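Local coordinates for protein guanine deaminase (Escherichia coli, PDB 6OHC) that catalyses the hydrolytic deamination of guanine to xanthine and ammonia, with one zinc ion bound per subunit, at residues 33-38 with 50-55; 335-340 with 422-427. All coordinates share one frame; numbering follows the deposited sequence.

Interaction 1 of 2, residues 33-38 with 50-55; sequences RFIEDG and FGEWEN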
ATOM      1  N   ARG B  33     -16.619  17.889 -12.543  1.00 43.86           N
ATOM      2  CA  ARG B  33     -16.995  17.941 -13.970  1.00 43.39           C
ATOM      3  C   ARG B  33     -16.390  16.730 -14.674  1.00 43.89           C
ATOM      4  O   ARG B  33     -15.168  16.505 -14.521  1.00 42.91           O
ATOM      5  CB  ARG B  33     -16.529  19.274 -14.566  1.00 42.38           C
ATOM      6  CG  ARG B  33     -16.483  19.313 -16.082  1.00 41.85           C
ATOM      7  CD  ARG B  33     -16.360  20.733 -16.566  1.00 41.34           C
ATOM      8  NE  ARG B  33     -15.024  21.240 -16.317  1.00 41.57           N
ATOM      9  CZ  ARG B  33     -14.561  22.386 -16.792  1.00 41.38           C
ATOM     10  NH1 ARG B  33     -15.308  23.140 -17.592  1.00 40.89           N
ATOM     11  NH2 ARG B  33     -13.342  22.750 -16.501  1.00 41.29           N
ATOM     12  N   PHE B  34     -17.237  15.954 -15.353  1.00 44.55           N
ATOM     13  CA  PHE B  34     -16.851  14.785 -16.172  1.00 45.20           C
ATOM     14  C   PHE B  34     -17.312  15.041 -17.608  1.00 45.22           C
ATOM     15  O   PHE B  34     -18.519  15.261 -17.814  1.00 46.04           O
ATOM     16  CB  PHE B  34     -17.461  13.486 -15.612  1.00 45.61           C
ATOM     17  CG  PHE B  34     -17.153  12.273 -16.459  1.00 46.12           C
ATOM     18  CD1 PHE B  34     -15.841  11.903 -16.695  1.00 45.85           C
ATOM     19  CD2 PHE B  34     -18.171  11.508 -17.036  1.00 46.93           C
ATOM     20  CE1 PHE B  34     -15.527  10.805 -17.478  1.00 46.37           C
ATOM     21  CE2 PHE B  34     -17.865  10.443 -17.864  1.00 47.33           C
ATOM     22  CZ  PHE B  34     -16.546  10.069 -18.058  1.00 48.67           C
ATOM     23  N   ILE B  35     -16.390  15.018 -18.558  1.00 44.57           N
ATOM     24  CA  ILE B  35     -16.718  15.129 -19.995  1.00 46.01           C
ATOM     25  C   ILE B  35     -16.178  13.873 -20.671  1.00 46.61           C
ATOM     26  O   ILE B  35     -14.959  13.759 -20.803  1.00 46.53           O
ATOM     27  CB  ILE B  35     -16.140  16.431 -20.587  1.00 46.10           C
ATOM     28  CG1 ILE B  35     -16.634  17.650 -19.804  1.00 46.62           C
ATOM     29  CG2 ILE B  35     -16.464  16.534 -22.060  1.00 46.29           C
ATOM     30  CD1 ILE B  35     -16.076  18.970 -20.280  1.00 47.55           C
ATOM     31  N   GLU B  36     -17.057  12.980 -21.083  1.00 47.87           N
ATOM     32  CA  GLU B  36     -16.685  11.660 -21.672  1.00 50.25           C
ATOM     33  C   GLU B  36     -15.956  11.856 -22.998  1.00 47.22           C
ATOM     34  O   GLU B  36     -14.946  11.153 -23.281  1.00 43.33           O
ATOM     35  CB  GLU B  36     -17.934  10.789 -21.873  1.00 55.16           C
ATOM     36  CG  GLU B  36     -17.567   9.345 -22.133  1.00 61.76           C
ATOM     37  CD  GLU B  36     -18.749   8.446 -22.334  1.00 67.32           C
ATOM     38  OE1 GLU B  36     -19.360   8.075 -21.295  1.00 73.25           O
ATOM     39  OE2 GLU B  36     -19.059   8.142 -23.529  1.00 72.70           O
ATOM     40  N   ASP B  37     -16.483  12.768 -23.801  1.00 47.34           N
ATOM     41  CA  ASP B  37     -15.998  13.090 -25.157  1.00 47.89           C
ATOM     42  C   ASP B  37     -15.565  14.557 -25.148  1.00 47.80           C
ATOM     43  O   ASP B  37     -16.240  15.394 -25.761  1.00 47.51           O
ATOM     44  CB  ASP B  37     -17.070  12.716 -26.153  1.00 50.60           C
ATOM     45  CG  ASP B  37     -16.584  12.760 -27.584  1.00 54.57           C
ATOM     46  OD1 ASP B  37     -15.373  12.514 -27.818  1.00 54.38           O
ATOM     47  OD2 ASP B  37     -17.455  13.078 -28.461  1.00 59.34           O
ATOM     48  N   GLY B  38     -14.444  14.842 -24.475  1.00 46.91           N
ATOM     49  CA  GLY B  38     -13.901  16.201 -24.278  1.00 46.12           C
ATOM     50  C   GLY B  38     -12.852  16.556 -25.312  1.00 46.76           C
ATOM     51  O   GLY B  38     -12.305  15.649 -25.959  1.00 45.82           O
ATOM     52  N   PHE B  50     -11.703  24.555 -23.368  1.00 43.52           N
ATOM     53  CA  PHE B  50     -12.010  23.224 -22.822  1.00 43.12           C
ATOM     54  C   PHE B  50     -13.514  23.004 -22.865  1.00 43.12           C
ATOM     55  O   PHE B  50     -14.230  23.928 -22.556  1.00 43.91           O
ATOM     56  CB  PHE B  50     -11.426  23.113 -21.415  1.00 42.47           C
ATOM     57  CG  PHE B  50     -11.762  21.813 -20.769  1.00 41.61           C
ATOM     58  CD1 PHE B  50     -11.167  20.659 -21.226  1.00 41.50           C
ATOM     59  CD2 PHE B  50     -12.721  21.728 -19.776  1.00 42.04           C
ATOM     60  CE1 PHE B  50     -11.492  19.432 -20.664  1.00 40.77           C
ATOM     61  CE2 PHE B  50     -13.029  20.503 -19.197  1.00 41.23           C
ATOM     62  CZ  PHE B  50     -12.417  19.371 -19.653  1.00 40.43           C
ATOM     63  N   GLY B  51     -13.960  21.807 -23.230  1.00 43.06           N
ATOM     64  CA  GLY B  51     -15.382  21.420 -23.186  1.00 43.03           C
ATOM     65  C   GLY B  51     -15.633  20.254 -24.110  1.00 44.23           C
ATOM     66  O   GLY B  51     -14.678  19.530 -24.427  1.00 44.65           O
ATOM     67  N   GLU B  52     -16.883  20.072 -24.538  1.00 46.11           N
ATOM     68  CA  GLU B  52     -17.356  18.954 -25.388  1.00 46.20           C
ATOM     69  C   GLU B  52     -16.658  18.994 -26.753  1.00 46.35           C
ATOM     70  O   GLU B  52     -16.501  20.116 -27.325  1.00 46.65           O
ATOM     71  CB  GLU B  52     -18.856  19.118 -25.603  1.00 47.65           C
ATOM     72  CG  GLU B  52     -19.671  18.894 -24.369  1.00 48.72           C
ATOM     73  CD  GLU B  52     -19.987  17.418 -24.095  1.00 49.99           C
ATOM     74  OE1 GLU B  52     -19.446  16.421 -24.781  1.00 47.34           O
ATOM     75  OE2 GLU B  52     -20.874  17.263 -23.252  1.00 53.26           O
ATOM     76  N   TRP B  53     -16.232  17.835 -27.244  1.00 45.72           N
ATOM     77  CA  TRP B  53     -15.602  17.663 -28.582  1.00 48.27           C
ATOM     78  C   TRP B  53     -16.446  18.364 -29.662  1.00 49.88           C
ATOM     79  O   TRP B  53     -15.887  19.209 -30.379  1.00 53.95           O
ATOM     80  CB  TRP B  53     -15.451  16.168 -28.859  1.00 48.62           C
ATOM     81  CG  TRP B  53     -15.064  15.822 -30.251  1.00 49.15           C
ATOM     82  CD1 TRP B  53     -15.855  15.216 -31.163  1.00 49.74           C
ATOM     83  CD2 TRP B  53     -13.796  16.028 -30.883  1.00 51.08           C
ATOM     84  NE1 TRP B  53     -15.171  15.021 -32.329  1.00 51.95           N
ATOM     85  CE2 TRP B  53     -13.895  15.512 -32.191  1.00 52.15           C
ATOM     86  CE3 TRP B  53     -12.587  16.622 -30.499  1.00 50.94           C
ATOM     87  CZ2 TRP B  53     -12.845  15.582 -33.116  1.00 51.99           C
ATOM     88  CZ3 TRP B  53     -11.539  16.677 -31.403  1.00 51.37           C
ATOM     89  CH2 TRP B  53     -11.671  16.172 -32.701  1.00 51.65           C
ATOM     90  N   GLU B  54     -17.750  18.084 -29.741  1.00 49.58           N
ATOM     91  CA  GLU B  54     -18.641  18.637 -30.807  1.00 50.45           C
ATOM     92  C   GLU B  54     -18.767  20.173 -30.693  1.00 51.05           C
ATOM     93  O   GLU B  54     -18.950  20.788 -31.744  1.00 51.11           O
ATOM     94  CB  GLU B  54     -20.028  17.990 -30.802  1.00 49.52           C
ATOM     95  CG  GLU B  54     -19.999  16.537 -31.203  1.00 49.68           C
ATOM     96  CD  GLU B  54     -19.435  16.240 -32.583  1.00 50.05           C
ATOM     97  OE1 GLU B  54     -19.182  17.184 -33.352  1.00 50.29           O
ATOM     98  OE2 GLU B  54     -19.270  15.052 -32.915  1.00 49.86           O
ATOM     99  N   ASN B  55     -18.630  20.750 -29.493  1.00 50.74           N
ATOM    100  CA  ASN B  55     -18.713  22.216 -29.242  1.00 51.67           C
ATOM    101  C   ASN B  55     -17.411  22.921 -29.656  1.00 51.44           C
ATOM    102  O   ASN B  55     -17.497  24.148 -29.895  1.00 53.98           O
ATOM    103  CB  ASN B  55     -19.011  22.540 -27.774  1.00 51.83           C
ATOM    104  CG  ASN B  55     -20.414  22.152 -27.350  1.00 52.76           C
ATOM    105  OD1 ASN B  55     -21.278  21.875 -28.190  1.00 54.44           O
ATOM    106  ND2 ASN B  55     -20.669  22.149 -26.054  1.00 52.03           N
TER
HETATM  107  O   HOH W   1     -19.095  14.150 -23.724  1.00 46.89           O
HETATM  108  O   HOH W   2     -18.997  15.931 -27.781  1.00 49.51           O

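Interaction 2 of 2, residues 335-340 with 422-427; sequences NMLQTL and DRSIYR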
ATOM      1  N   ASN B 335       3.854   7.810  -5.595  1.00 34.70           N
ATOM      2  CA  ASN B 335       2.533   7.710  -6.248  1.00 35.70           C
ATOM      3  C   ASN B 335       1.449   8.330  -5.367  1.00 36.52           C
ATOM      4  O   ASN B 335       1.234   7.891  -4.178  1.00 37.06           O
ATOM      5  CB  ASN B 335       2.189   6.267  -6.581  1.00 36.22           C
ATOM      6  CG  ASN B 335       1.061   6.207  -7.583  1.00 36.78           C
ATOM      7  OD1 ASN B 335      -0.095   6.138  -7.178  1.00 38.00           O
ATOM      8  ND2 ASN B 335       1.389   6.348  -8.859  1.00 36.99           N
ATOM      9  N   MET B 336       0.742   9.309  -5.914  1.00 37.58           N
ATOM     10  CA  MET B 336      -0.350  10.036  -5.212  1.00 38.98           C
ATOM     11  C   MET B 336      -1.582   9.103  -5.047  1.00 38.88           C
ATOM     12  O   MET B 336      -2.337   9.254  -4.078  1.00 37.89           O
ATOM     13  CB  MET B 336      -0.715  11.275  -6.041  1.00 40.46           C
ATOM     14  CG  MET B 336      -1.815  12.111  -5.416  1.00 41.75           C
ATOM     15  SD  MET B 336      -1.454  12.580  -3.701  1.00 44.40           S
ATOM     16  CE  MET B 336      -0.019  13.650  -3.913  1.00 45.16           C
ATOM     17  N   LEU B 337      -1.776   8.134  -5.930  1.00 38.34           N
ATOM     18  CA  LEU B 337      -2.960   7.245  -5.805  1.00 39.18           C
ATOM     19  C   LEU B 337      -2.735   6.329  -4.591  1.00 38.75           C
ATOM     20  O   LEU B 337      -3.631   6.242  -3.759  1.00 37.51           O
ATOM     21  CB  LEU B 337      -3.182   6.438  -7.084  1.00 39.42           C
ATOM     22  CG  LEU B 337      -3.166   7.268  -8.366  1.00 39.73           C
ATOM     23  CD1 LEU B 337      -3.085   6.389  -9.585  1.00 39.62           C
ATOM     24  CD2 LEU B 337      -4.367   8.216  -8.422  1.00 40.33           C
ATOM     25  N   GLN B 338      -1.540   5.743  -4.459  1.00 38.88           N
ATOM     26  CA  GLN B 338      -1.162   4.917  -3.259  1.00 38.04           C
ATOM     27  C   GLN B 338      -1.227   5.780  -1.984  1.00 36.99           C
ATOM     28  O   GLN B 338      -1.650   5.294  -0.951  1.00 37.03           O
ATOM     29  CB  GLN B 338       0.186   4.282  -3.485  1.00 37.78           C
ATOM     30  CG  GLN B 338       0.115   3.288  -4.625  1.00 38.88           C
ATOM     31  CD  GLN B 338       1.445   2.613  -4.886  1.00 39.62           C
ATOM     32  OE1 GLN B 338       2.469   3.285  -4.950  1.00 39.04           O
ATOM     33  NE2 GLN B 338       1.418   1.292  -5.037  1.00 39.90           N
ATOM     34  N   THR B 339      -0.859   7.053  -2.082  1.00 36.43           N
ATOM     35  CA  THR B 339      -0.868   7.995  -0.946  1.00 35.83           C
ATOM     36  C   THR B 339      -2.303   8.161  -0.471  1.00 35.85           C
ATOM     37  O   THR B 339      -2.522   8.184   0.743  1.00 35.41           O
ATOM     38  CB  THR B 339      -0.270   9.351  -1.333  1.00 35.10           C
ATOM     39  OG1 THR B 339       1.039   9.058  -1.785  1.00 34.85           O
ATOM     40  CG2 THR B 339      -0.254  10.325  -0.189  1.00 35.05           C
ATOM     41  N   LEU B 340      -3.225   8.349  -1.421  1.00 36.26           N
ATOM     42  CA  LEU B 340      -4.668   8.504  -1.121  1.00 36.55           C
ATOM     43  C   LEU B 340      -5.167   7.199  -0.531  1.00 37.16           C
ATOM     44  O   LEU B 340      -5.964   7.283   0.392  1.00 36.99           O
ATOM     45  CB  LEU B 340      -5.425   8.886  -2.387  1.00 36.70           C
ATOM     46  CG  LEU B 340      -5.074  10.285  -2.894  1.00 36.80           C
ATOM     47  CD1 LEU B 340      -5.611  10.492  -4.317  1.00 36.96           C
ATOM     48  CD2 LEU B 340      -5.575  11.371  -1.939  1.00 36.57           C
ATOM     49  N   ASP B 422       1.692   3.381 -10.429  1.00 39.42           N
ATOM     50  CA  ASP B 422       2.397   4.113 -11.504  1.00 38.50           C
ATOM     51  C   ASP B 422       1.938   3.553 -12.857  1.00 38.83           C
ATOM     52  O   ASP B 422       2.006   4.330 -13.874  1.00 38.11           O
ATOM     53  CB  ASP B 422       3.913   4.054 -11.344  1.00 38.85           C
ATOM     54  CG  ASP B 422       4.419   2.629 -11.224  1.00 39.69           C
ATOM     55  OD1 ASP B 422       4.254   2.027 -10.163  1.00 40.10           O
ATOM     56  OD2 ASP B 422       4.964   2.116 -12.209  1.00 40.72           O
ATOM     57  N   ARG B 423       1.483   2.298 -12.931  1.00 37.67           N
ATOM     58  CA  ARG B 423       1.074   1.736 -14.238  1.00 38.29           C
ATOM     59  C   ARG B 423      -0.150   2.492 -14.797  1.00 38.27           C
ATOM     60  O   ARG B 423      -0.384   2.416 -16.027  1.00 39.07           O
ATOM     61  CB  ARG B 423       0.829   0.230 -14.145  1.00 38.35           C
ATOM     62  CG  ARG B 423       2.141  -0.526 -14.040  1.00 39.09           C
ATOM     63  CD  ARG B 423       1.968  -1.969 -13.632  1.00 39.27           C
ATOM     64  NE  ARG B 423       1.517  -2.098 -12.258  1.00 39.19           N
ATOM     65  CZ  ARG B 423       1.395  -3.273 -11.626  1.00 39.33           C
ATOM     66  NH1 ARG B 423       1.688  -4.401 -12.245  1.00 39.24           N
ATOM     67  NH2 ARG B 423       0.940  -3.309 -10.391  1.00 39.04           N
ATOM     68  N   SER B 424      -0.892   3.183 -13.953  1.00 37.87           N
ATOM     69  CA  SER B 424      -2.078   3.964 -14.330  1.00 38.39           C
ATOM     70  C   SER B 424      -1.642   5.227 -15.099  1.00 37.70           C
ATOM     71  O   SER B 424      -2.486   5.814 -15.728  1.00 36.75           O
ATOM     72  CB  SER B 424      -2.850   4.357 -13.081  1.00 39.27           C
ATOM     73  OG  SER B 424      -3.381   3.217 -12.448  1.00 42.66           O
ATOM     74  N   ILE B 425      -0.395   5.680 -14.952  1.00 37.27           N
ATOM     75  CA  ILE B 425       0.069   6.968 -15.555  1.00 37.50           C
ATOM     76  C   ILE B 425       0.628   6.650 -16.947  1.00 37.59           C
ATOM     77  O   ILE B 425       1.720   6.023 -17.030  1.00 37.76           O
ATOM     78  CB  ILE B 425       1.079   7.716 -14.664  1.00 37.37           C
ATOM     79  CG1 ILE B 425       0.408   8.306 -13.407  1.00 37.78           C
ATOM     80  CG2 ILE B 425       1.683   8.864 -15.457  1.00 37.59           C
ATOM     81  CD1 ILE B 425      -0.444   7.364 -12.628  1.00 37.28           C
ATOM     82  N   TYR B 426      -0.121   7.021 -17.992  1.00 37.29           N
ATOM     83  CA  TYR B 426       0.209   6.723 -19.399  1.00 37.70           C
ATOM     84  C   TYR B 426       1.032   7.854 -19.987  1.00 37.97           C
ATOM     85  O   TYR B 426       1.954   7.576 -20.782  1.00 38.66           O
ATOM     86  CB  TYR B 426      -1.084   6.582 -20.168  1.00 38.16           C
ATOM     87  CG  TYR B 426      -0.958   6.200 -21.603  1.00 39.20           C
ATOM     88  CD1 TYR B 426      -0.519   4.931 -21.955  1.00 39.78           C
ATOM     89  CD2 TYR B 426      -1.394   7.048 -22.603  1.00 39.21           C
ATOM     90  CE1 TYR B 426      -0.446   4.541 -23.287  1.00 40.63           C
ATOM     91  CE2 TYR B 426      -1.359   6.663 -23.925  1.00 40.17           C
ATOM     92  CZ  TYR B 426      -0.881   5.413 -24.271  1.00 41.11           C
ATOM     93  OH  TYR B 426      -0.826   5.001 -25.577  1.00 44.07           O
ATOM     94  N   ARG B 427       0.686   9.096 -19.664  1.00 37.64           N
ATOM     95  CA  ARG B 427       1.354  10.306 -20.225  1.00 38.50           C
ATOM     96  C   ARG B 427       1.280  11.419 -19.185  1.00 37.83           C
ATOM     97  O   ARG B 427       0.305  11.493 -18.474  1.00 38.41           O
ATOM     98  CB  ARG B 427       0.755  10.797 -21.548  1.00 39.28           C
ATOM     99  CG  ARG B 427       0.697   9.777 -22.668  1.00 40.04           C
ATOM    100  CD  ARG B 427       2.001   9.643 -23.385  1.00 41.38           C
ATOM    101  NE  ARG B 427       1.946   8.794 -24.572  1.00 42.92           N
ATOM    102  CZ  ARG B 427       2.054   7.465 -24.583  1.00 43.78           C
ATOM    103  NH1 ARG B 427       2.180   6.770 -23.459  1.00 42.54           N
ATOM    104  NH2 ARG B 427       2.016   6.837 -25.750  1.00 45.19           N
TER
HETATM  105  O   HOH W   3       4.079   2.616  -7.522  1.00 44.76           O

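Interaction 1 of 2, residues 33-38 with 50-55
Arg33 and Phe50 meet as a flat group and the rim of a ring: CE2 of Phe50 sits over the centre of the guanidinium face, 3.4 Å from Arg33 CZ. The two planes stand 69° apart, so the ring presents its edge to the cation and the pair is no face-on cation-pi stack. A bend at chi3 of Arg33 carries the group there, while Asp17 takes its charge in a salt bridge.

The apolar part continues along the same ring. The CD1 methyl of Ile35 lies 3.6 Å from Phe50 CE2, also touches CZ, and is 3.9 Å from Gly51 CA. CG of Phe50, anti to the backbone N (chi1 177°), places the ring where CE2 and CZ reach this methyl.

Polar contacts gather at the other end. Trp53 N, in the first turn of a helix, gives a nearly straight bond to Asp37 O (2.9 Å, 169° at the hydrogen), so one amide that a helix start leaves without an intrahelical acceptor is satisfied. Glu52 holds the N-cap position just before it. The Asp37 carboxylate crosses Trp53, OD2 lying 3.7 Å from CB, and Arg12 pairs with Asp37 OD1 while making a cation-pi contact with Trp53. A water accepts from Asp37 N at 3.0 Å and reaches Glu52 OE1, although that second leg is doubtfully short. Gly38 and Glu52 form an antiparallel non-hydrogen-bonded pair, and beside it Gly38 CA makes a CA-H...O contact of 3.4 Å with Gly51 O.

Around this surface contact, strand 32-35 pairs with strand 14-18, and the chain turns a corner at Glu36 and Asp37 into strand 38-43 of a second sheet, where strand 46-50 is its antiparallel neighbour. Phe15 lies edge-to-face on Phe50, and after a corner at Gly51 helix 53-56 begins.

Interaction 2 of 2, residues 335-340 with 422-427
Asn335 O is gripped twice from within its own helix turn, by Thr339 N and by Thr339 OG1 at 2.7 Å, the two donors arriving from opposite faces of the carbonyl plane. The Asn335 side chain caps the helix, CG anti to the backbone N (chi1 -164°) putting OD1 over the first amides. Gln338 N lies 3.1 Å from Asn335 OD1, in the carbonyl plane and on a lone pair, with 159° at the hydrogen; Leu337 N adds a weak bond. With OD1 committed to the helix, the amide nitrogen faces the other segment: Asn335 ND2 stands 3.4 Å from Asp422 N, but both are donors, and ND2 is bound instead by Asn133 OD1.

In amidohydrolases such as this one, a barrel of parallel strands and helices carries a smaller beta domain. Helix 336-348 follows barrel strand 321-324, whereas strand 425-430 pairs with strand 388-391 outside the barrel, so the contact joins these two parts. An alanine at Asn335 would remove the side-chain cap and is likely to leave Gln338 N and Asn133 OD1 each short of a partner.

Beside the amide the meeting is apolar and light. Leu337 CD1 is 4.1 Å from Ile425 CD1, the two chains crossing at a slant, and equally far from Ser424 CB. A water links the segments by donating to Asp422 OD1 (2.7 Å) and to Gln338 OE1 (3.1 Å), the latter also bonded to Thr333 OG1. At the dimer interface the other carboxylate oxygen, Asp422 OD2, forms a salt bridge with Arg423 of the second subunit.

Overall arrangement
The two contacts follow one another along the chain, interaction 1 closing well before interaction 2 opens, and they do not touch: their centres are 24 Å apart and their nearest atoms about 14 Å. Connected strands nevertheless join them, since strand 32-35 pairs with 14-18, which reaches 388-391 and 425-430 by way of strand 73-84. Interaction 1 is peripheral, its centre 28 Å from the centre of the chain; interaction 2 is buried, its centre 14 Å from that of the chain. Neither belongs to the active site, where His82, His84, His237 and Asp327 probably bind zinc. Helix 336-348 comes after Asp327 in sequence, and only interaction 2 has residues touching the second subunit.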